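Local coordinates for protein A52 (PDB 2VVW), which adopts a Bcl-2-like fold and targets host toll-like receptor signalling, binding IRAK2 to inhibit NF-kappaB signalling and TRAF6 to activate p38, at the interface of chains A and B. Residues are numbered along the deposited sequence; one frame, centred on the assembly and turned at random. Chains: chain A/B, Protein A52.

Contact 1: the interface of chains A and B. Residues chain A 7-8, 27, 30-31; chain B 120, 122-123.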
ATOM      1  N   PRO A   7      -0.622  -9.484  10.022  1.00 33.15           N
ATOM      2  CA  PRO A   7      -0.337 -10.243   8.799  1.00 31.10           C
ATOM      3  C   PRO A   7      -0.595  -9.427   7.530  1.00 27.54           C
ATOM      4  O   PRO A   7      -1.243  -8.369   7.572  1.00 27.01           O
ATOM      5  CB  PRO A   7      -1.334 -11.415   8.869  1.00 32.95           C
ATOM      6  CG  PRO A   7      -2.473 -10.869   9.668  1.00 31.91           C
ATOM      7  CD  PRO A   7      -1.836  -9.979  10.700  1.00 32.74           C
ATOM      8  N   ASP A   8      -0.096  -9.914   6.404  1.00 25.25           N
ATOM      9  CA  ASP A   8      -0.467  -9.338   5.126  1.00 22.81           C
ATOM     10  C   ASP A   8      -1.754 -10.009   4.682  1.00 22.06           C
ATOM     11  O   ASP A   8      -1.903 -11.211   4.891  1.00 22.26           O
ATOM     12  CB  ASP A   8       0.617  -9.593   4.099  1.00 23.97           C
ATOM     13  CG  ASP A   8       0.338  -8.886   2.813  1.00 24.01           C
ATOM     14  OD1 ASP A   8       0.615  -7.663   2.749  1.00 24.82           O
ATOM     15  OD2 ASP A   8      -0.196  -9.536   1.884  1.00 21.89           O
ATOM     16  N   GLU A  27      -5.755  -2.578   2.855  1.00 20.62           N
ATOM     17  CA  GLU A  27      -4.902  -3.438   2.042  1.00 20.90           C
ATOM     18  C   GLU A  27      -5.625  -3.935   0.809  1.00 20.20           C
ATOM     19  O   GLU A  27      -5.016  -4.069  -0.253  1.00 21.57           O
ATOM     20  CB  GLU A  27      -4.352  -4.608   2.873  1.00 20.40           C
ATOM     21  CG  GLU A  27      -3.341  -4.157   3.913  1.00 20.57           C
ATOM     22  CD  GLU A  27      -2.375  -5.226   4.387  1.00 23.51           C
ATOM     23  OE1 GLU A  27      -2.400  -6.383   3.886  1.00 18.87           O
ATOM     24  OE2 GLU A  27      -1.575  -4.883   5.291  1.00 23.05           O
ATOM     25  N   MET A  30      -5.640  -1.050  -1.596  1.00 18.75           N
ATOM     26  CA  MET A  30      -4.264  -0.844  -2.040  1.00 17.51           C
ATOM     27  C   MET A  30      -3.910  -1.879  -3.089  1.00 18.04           C
ATOM     28  O   MET A  30      -3.471  -1.533  -4.168  1.00 17.96           O
ATOM     29  CB  MET A  30      -3.311  -0.964  -0.854  1.00 17.99           C
ATOM     30  CG  MET A  30      -1.844  -0.936  -1.177  1.00 20.39           C
ATOM     31  SD  MET A  30      -0.875  -1.320   0.291  1.00 22.17           S
ATOM     32  CE  MET A  30      -1.102  -3.117   0.426  1.00 21.62           C
ATOM     33  N   TYR A  31      -4.136  -3.148  -2.774  1.00 18.24           N
ATOM     34  CA  TYR A  31      -3.704  -4.215  -3.681  1.00 18.81           C
ATOM     35  C   TYR A  31      -4.534  -4.270  -4.975  1.00 20.53           C
ATOM     36  O   TYR A  31      -3.983  -4.473  -6.076  1.00 20.51           O
ATOM     37  CB  TYR A  31      -3.721  -5.567  -2.970  1.00 19.29           C
ATOM     38  CG  TYR A  31      -2.534  -5.835  -2.066  1.00 20.87           C
ATOM     39  CD1 TYR A  31      -1.238  -5.886  -2.582  1.00 20.46           C
ATOM     40  CD2 TYR A  31      -2.704  -6.070  -0.689  1.00 17.91           C
ATOM     41  CE1 TYR A  31      -0.132  -6.132  -1.772  1.00 21.60           C
ATOM     42  CE2 TYR A  31      -1.582  -6.342   0.141  1.00 18.12           C
ATOM     43  CZ  TYR A  31      -0.312  -6.354  -0.405  1.00 20.74           C
ATOM     44  OH  TYR A  31       0.783  -6.636   0.373  1.00 22.19           O
TER
ATOM     45  N   SER B 120       3.554  -9.356  -1.961  1.00 25.59           N
ATOM     46  CA  SER B 120       3.411  -9.141  -0.521  1.00 24.17           C
ATOM     47  C   SER B 120       4.728  -9.010   0.251  1.00 24.29           C
ATOM     48  O   SER B 120       4.707  -8.581   1.411  1.00 25.03           O
ATOM     49  CB  SER B 120       2.587 -10.265   0.090  1.00 26.49           C
ATOM     50  OG  SER B 120       3.278 -11.488   0.015  1.00 26.39           O
ATOM     51  N   TRP B 122       7.076  -6.905  -0.101  1.00 22.15           N
ATOM     52  CA  TRP B 122       7.417  -5.518   0.197  1.00 21.64           C
ATOM     53  C   TRP B 122       7.295  -5.201   1.704  1.00 21.36           C
ATOM     54  O   TRP B 122       8.000  -4.343   2.215  1.00 22.18           O
ATOM     55  CB  TRP B 122       6.564  -4.565  -0.646  1.00 21.37           C
ATOM     56  CG  TRP B 122       5.179  -4.393  -0.188  1.00 21.49           C
ATOM     57  CD1 TRP B 122       4.101  -5.170  -0.476  1.00 22.78           C
ATOM     58  CD2 TRP B 122       4.706  -3.347   0.648  1.00 19.08           C
ATOM     59  NE1 TRP B 122       2.980  -4.683   0.140  1.00 22.39           N
ATOM     60  CE2 TRP B 122       3.322  -3.553   0.833  1.00 21.60           C
ATOM     61  CE3 TRP B 122       5.320  -2.264   1.273  1.00 21.28           C
ATOM     62  CZ2 TRP B 122       2.544  -2.709   1.620  1.00 23.50           C
ATOM     63  CZ3 TRP B 122       4.552  -1.427   2.045  1.00 21.84           C
ATOM     64  CH2 TRP B 122       3.172  -1.650   2.211  1.00 22.61           C
ATOM     65  N   LYS B 123       6.426  -5.925   2.409  1.00 22.24           N
ATOM     66  CA  LYS B 123       6.244  -5.747   3.855  1.00 22.81           C
ATOM     67  C   LYS B 123       7.536  -5.983   4.635  1.00 22.97           C
ATOM     68  O   LYS B 123       7.758  -5.354   5.670  1.00 23.75           O
ATOM     69  CB  LYS B 123       5.143  -6.691   4.366  1.00 23.51           C
ATOM     70  CG  LYS B 123       3.743  -6.386   3.823  1.00 22.83           C
ATOM     71  CD  LYS B 123       3.185  -5.097   4.423  1.00 21.41           C
ATOM     72  CE  LYS B 123       1.717  -4.916   4.098  1.00 20.35           C
ATOM     73  NZ  LYS B 123       0.877  -5.980   4.747  1.00 22.76           N
TER

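Contact 2: the interface of chains A and B. Residues chain A 30, 34, 119-120, 122-123; chain B 10, 30-31, 34-35.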
ATOM      1  N   MET A  30      -5.640  -1.050  -1.596  1.00 18.75           N
ATOM      2  CA  MET A  30      -4.264  -0.844  -2.040  1.00 17.51           C
ATOM      3  C   MET A  30      -3.910  -1.879  -3.089  1.00 18.04           C
ATOM      4  O   MET A  30      -3.471  -1.533  -4.168  1.00 17.96           O
ATOM      5  CB  MET A  30      -3.311  -0.964  -0.854  1.00 17.99           C
ATOM      6  CG  MET A  30      -1.844  -0.936  -1.177  1.00 20.39           C
ATOM      7  SD  MET A  30      -0.875  -1.320   0.291  1.00 22.17           S
ATOM      8  CE  MET A  30      -1.102  -3.117   0.426  1.00 21.62           C
ATOM      9  N   LEU A  34      -3.694  -1.080  -7.088  1.00 22.37           N
ATOM     10  CA  LEU A  34      -2.348  -0.999  -7.651  1.00 22.19           C
ATOM     11  C   LEU A  34      -1.994  -2.201  -8.516  1.00 23.98           C
ATOM     12  O   LEU A  34      -1.373  -2.017  -9.561  1.00 25.44           O
ATOM     13  CB  LEU A  34      -1.280  -0.781  -6.555  1.00 21.53           C
ATOM     14  CG  LEU A  34      -1.405   0.500  -5.711  1.00 20.12           C
ATOM     15  CD1 LEU A  34      -0.204   0.636  -4.697  1.00 18.46           C
ATOM     16  CD2 LEU A  34      -1.569   1.782  -6.530  1.00 21.37           C
ATOM     17  N   PHE A 119      -2.885   6.174 -10.117  1.00 24.15           N
ATOM     18  CA  PHE A 119      -2.634   5.148  -9.121  1.00 24.92           C
ATOM     19  C   PHE A 119      -2.902   5.618  -7.687  1.00 25.84           C
ATOM     20  O   PHE A 119      -3.423   4.840  -6.886  1.00 30.66           O
ATOM     21  CB  PHE A 119      -1.214   4.564  -9.283  1.00 25.56           C
ATOM     22  CG  PHE A 119      -1.058   3.652 -10.485  1.00 23.70           C
ATOM     23  CD1 PHE A 119      -1.793   2.481 -10.570  1.00 22.96           C
ATOM     24  CD2 PHE A 119      -0.159   3.950 -11.506  1.00 24.22           C
ATOM     25  CE1 PHE A 119      -1.650   1.626 -11.669  1.00 27.27           C
ATOM     26  CE2 PHE A 119      -0.014   3.102 -12.602  1.00 24.97           C
ATOM     27  CZ  PHE A 119      -0.759   1.938 -12.675  1.00 24.99           C
ATOM     28  N   SER A 120      -2.626   6.882  -7.378  1.00 25.54           N
ATOM     29  CA  SER A 120      -2.828   7.431  -6.016  1.00 24.52           C
ATOM     30  C   SER A 120      -4.289   7.660  -5.579  1.00 23.59           C
ATOM     31  O   SER A 120      -4.571   7.961  -4.397  1.00 20.69           O
ATOM     32  CB  SER A 120      -2.082   8.766  -5.896  1.00 25.63           C
ATOM     33  OG  SER A 120      -2.631   9.725  -6.776  1.00 27.60           O
ATOM     34  N   TRP A 122      -6.693   5.546  -5.274  1.00 22.42           N
ATOM     35  CA  TRP A 122      -7.162   4.483  -4.388  1.00 22.11           C
ATOM     36  C   TRP A 122      -7.346   5.013  -2.975  1.00 22.06           C
ATOM     37  O   TRP A 122      -8.221   4.566  -2.262  1.00 24.55           O
ATOM     38  CB  TRP A 122      -6.212   3.267  -4.402  1.00 23.26           C
ATOM     39  CG  TRP A 122      -4.924   3.443  -3.656  1.00 20.82           C
ATOM     40  CD1 TRP A 122      -3.754   3.965  -4.145  1.00 23.88           C
ATOM     41  CD2 TRP A 122      -4.659   3.080  -2.304  1.00 18.81           C
ATOM     42  NE1 TRP A 122      -2.784   3.958  -3.179  1.00 22.37           N
ATOM     43  CE2 TRP A 122      -3.307   3.420  -2.036  1.00 23.39           C
ATOM     44  CE3 TRP A 122      -5.429   2.521  -1.281  1.00 17.09           C
ATOM     45  CZ2 TRP A 122      -2.718   3.231  -0.785  1.00 23.08           C
ATOM     46  CZ3 TRP A 122      -4.840   2.335  -0.034  1.00 22.31           C
ATOM     47  CH2 TRP A 122      -3.492   2.687   0.196  1.00 21.70           C
ATOM     48  N   LYS A 123      -6.532   5.982  -2.578  1.00 20.85           N
ATOM     49  CA  LYS A 123      -6.673   6.594  -1.238  1.00 19.68           C
ATOM     50  C   LYS A 123      -8.072   7.164  -0.989  1.00 20.35           C
ATOM     51  O   LYS A 123      -8.528   7.257   0.168  1.00 19.78           O
ATOM     52  CB  LYS A 123      -5.649   7.695  -1.064  1.00 21.27           C
ATOM     53  CG  LYS A 123      -4.182   7.242  -1.090  1.00 20.45           C
ATOM     54  CD  LYS A 123      -3.787   6.472   0.144  1.00 19.71           C
ATOM     55  CE  LYS A 123      -2.254   6.437   0.309  1.00 22.27           C
ATOM     56  NZ  LYS A 123      -1.596   7.789   0.346  1.00 19.45           N
TER
ATOM     57  N   LEU B  10       3.544   9.683  -3.572  1.00 21.29           N
ATOM     58  CA  LEU B  10       3.988   9.235  -4.900  1.00 21.83           C
ATOM     59  C   LEU B  10       4.550  10.392  -5.747  1.00 22.23           C
ATOM     60  O   LEU B  10       5.682  10.311  -6.216  1.00 21.90           O
ATOM     61  CB  LEU B  10       2.866   8.506  -5.633  1.00 23.04           C
ATOM     62  CG  LEU B  10       3.240   7.831  -6.975  1.00 23.65           C
ATOM     63  CD1 LEU B  10       4.454   6.922  -6.874  1.00 22.57           C
ATOM     64  CD2 LEU B  10       2.033   7.048  -7.522  1.00 21.87           C
ATOM     65  N   MET B  30       5.836   0.615  -0.710  1.00 20.35           N
ATOM     66  CA  MET B  30       4.546   0.159  -1.255  1.00 19.36           C
ATOM     67  C   MET B  30       4.511   0.446  -2.753  1.00 20.13           C
ATOM     68  O   MET B  30       4.378  -0.468  -3.584  1.00 20.98           O
ATOM     69  CB  MET B  30       3.401   0.866  -0.548  1.00 18.78           C
ATOM     70  CG  MET B  30       2.003   0.560  -1.079  1.00 20.45           C
ATOM     71  SD  MET B  30       0.730   1.609  -0.327  1.00 22.12           S
ATOM     72  CE  MET B  30       1.112   3.251  -1.042  1.00 15.28           C
ATOM     73  N   TYR B  31       4.688   1.708  -3.122  1.00 20.23           N
ATOM     74  CA  TYR B  31       4.583   2.071  -4.541  1.00 20.04           C
ATOM     75  C   TYR B  31       5.705   1.463  -5.388  1.00 20.91           C
ATOM     76  O   TYR B  31       5.444   0.920  -6.465  1.00 21.68           O
ATOM     77  CB  TYR B  31       4.535   3.586  -4.694  1.00 21.24           C
ATOM     78  CG  TYR B  31       3.191   4.202  -4.361  1.00 18.69           C
ATOM     79  CD1 TYR B  31       2.036   3.846  -5.078  1.00 19.35           C
ATOM     80  CD2 TYR B  31       3.075   5.177  -3.382  1.00 19.76           C
ATOM     81  CE1 TYR B  31       0.792   4.431  -4.791  1.00 22.56           C
ATOM     82  CE2 TYR B  31       1.864   5.769  -3.112  1.00 18.79           C
ATOM     83  CZ  TYR B  31       0.724   5.383  -3.799  1.00 21.69           C
ATOM     84  OH  TYR B  31      -0.468   5.976  -3.491  1.00 21.16           O
ATOM     85  N   LEU B  34       5.070  -2.391  -5.537  1.00 22.21           N
ATOM     86  CA  LEU B  34       3.869  -2.878  -6.246  1.00 22.46           C
ATOM     87  C   LEU B  34       3.768  -2.378  -7.684  1.00 23.90           C
ATOM     88  O   LEU B  34       3.289  -3.111  -8.550  1.00 23.54           O
ATOM     89  CB  LEU B  34       2.601  -2.524  -5.470  1.00 22.03           C
ATOM     90  CG  LEU B  34       2.588  -3.029  -4.010  1.00 23.55           C
ATOM     91  CD1 LEU B  34       1.300  -2.599  -3.297  1.00 17.41           C
ATOM     92  CD2 LEU B  34       2.767  -4.547  -3.933  1.00 22.10           C
ATOM     93  N   LEU B  35       4.209  -1.144  -7.936  1.00 23.03           N
ATOM     94  CA  LEU B  35       4.110  -0.539  -9.275  1.00 25.58           C
ATOM     95  C   LEU B  35       5.408  -0.562 -10.049  1.00 26.83           C
ATOM     96  O   LEU B  35       5.397  -0.692 -11.259  1.00 28.28           O
ATOM     97  CB  LEU B  35       3.617   0.909  -9.200  1.00 24.73           C
ATOM     98  CG  LEU B  35       2.186   1.123  -8.709  1.00 24.66           C
ATOM     99  CD1 LEU B  35       1.882   2.611  -8.738  1.00 29.93           C
ATOM    100  CD2 LEU B  35       1.185   0.348  -9.539  1.00 24.53           C
TER

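Contact 1: the interface of chains A and B
B:Lys123 bends at chi2 (-71°) and again at chi4 (65°), a double turn that carries its ammonium group between two carboxylates of chain A, while A:Asp8 holds CG anti to its backbone N, which swings the carboxylate out toward chain B. Salt bridges join B:Lys123 NZ to A:Asp8 OD1 at 2.6 Å and to A:Glu27 OE2 at 2.7 Å. The aspartate oxygen is met on its anti side, whereas the lysine comes to the glutamate tip to tip and from above the carboxylate plane. A lysine suits this place because one ammonium can donate to both acids, and its positive charge probably offsets the repulsion between them. The syn side of A:Asp8 OD1 is taken by the phenol OH of A:Tyr31, which donates at 2.6 Å, so two donors grip the same oxygen. A:Tyr31 OH in turn accepts from the indole nitrogen B:Trp122 NE1 at 2.9 Å, with 151° at the hydrogen and the oxygen tilted somewhat from the indole plane. Tyrosine fits because its hydroxyl can accept and donate at once, linking the indole and the acid through one group. A:Met30 CE, over the rim of one face of A:Tyr31, lies 3.9 Å from B:Trp122 CZ2, and B:Ser120 CB packs against A:Asp8 OD2 at 3.4 Å. In the fold, A:Asp8 belongs to the N-terminal loop and A:Glu27, A:Met30 and A:Tyr31 to helix 21-35; they face the 3-10 turn 119-121 and the start of helix 122-132 in chain B.

Contact 2: the interface of chains A and B
The A:Phe119 ring carries a methyl group of B:Leu35 on one face: CD2 sits over the centre, 3.8 Å from the centroid, in a CH-pi contact. B:Leu35 CD1 lies on the same face, over the other end, 3.6 Å from A:Phe119 CG, where the ring joins CB. The indole of A:Trp122 lies between residues of its own chain, with A:Lys123 CD over one face and A:Met30 CA over the other, both toward the rim; this sandwich should help fix its rotation. At its edge stand A:Phe119 O and B:Tyr31 CZ. The B:Tyr31 ring is likewise flanked within chain B, by B:Met30 CE on one face and B:Leu10 CD2 on the opposite one. A:Trp122 NE1 donates to B:Tyr31 OH at 3.1 Å, with 149° at the hydrogen and the oxygen 21° out of the indole plane. Tryptophan suits the spot by joining a polar N-H to a broad apolar surface: A:Trp122 CZ2 also meets B:Met30 SD at 3.8 Å. With CG anti to the backbone N (chi1 176°), B:Met30 brings SD to within 3.4 Å of A:Met30 SD; the bend at chi3 turns CE back over the rim of the B:Tyr31 face, where it also meets A:Trp122 at CZ2. The flexible, unbranched thioethers can fit closely where the two chains meet. A:Leu34 crosses B:Tyr31 and B:Leu34 at about right angles; its CD1 lies 3.8 Å from B:Leu34 CD1 and 3.9 Å from B:Tyr31 CE1. B:Leu35 CD2 also lies 3.5 Å from A:Leu34 O. Branched leucines suit this oily layer because each can offer two methyls to different neighbours. The patch thus gives the two-fold pairing of A52 chains an apolar core, although the structure alone does not show that this dimer is biological.

Contact 1 and contact 2 lie about 11 Å apart, measured between the centres of their C-alpha atoms, and share A:Met30. Both draw on helix 21-35 and the segment around residues 119-123, with the chains' roles exchanged, and contact 2 adds helix-to-helix packing. By two-fold symmetry the Trp122-Tyr31 bond of contact 1 recurs in contact 2 with the chains exchanged, so contact 2 includes part of the twin of contact 1. Charged clusters therefore flank a central apolar zone. Together they would combine hydrophobic burial with directional polar bonds that fix the register of the chains, if the pair forms outside the crystal.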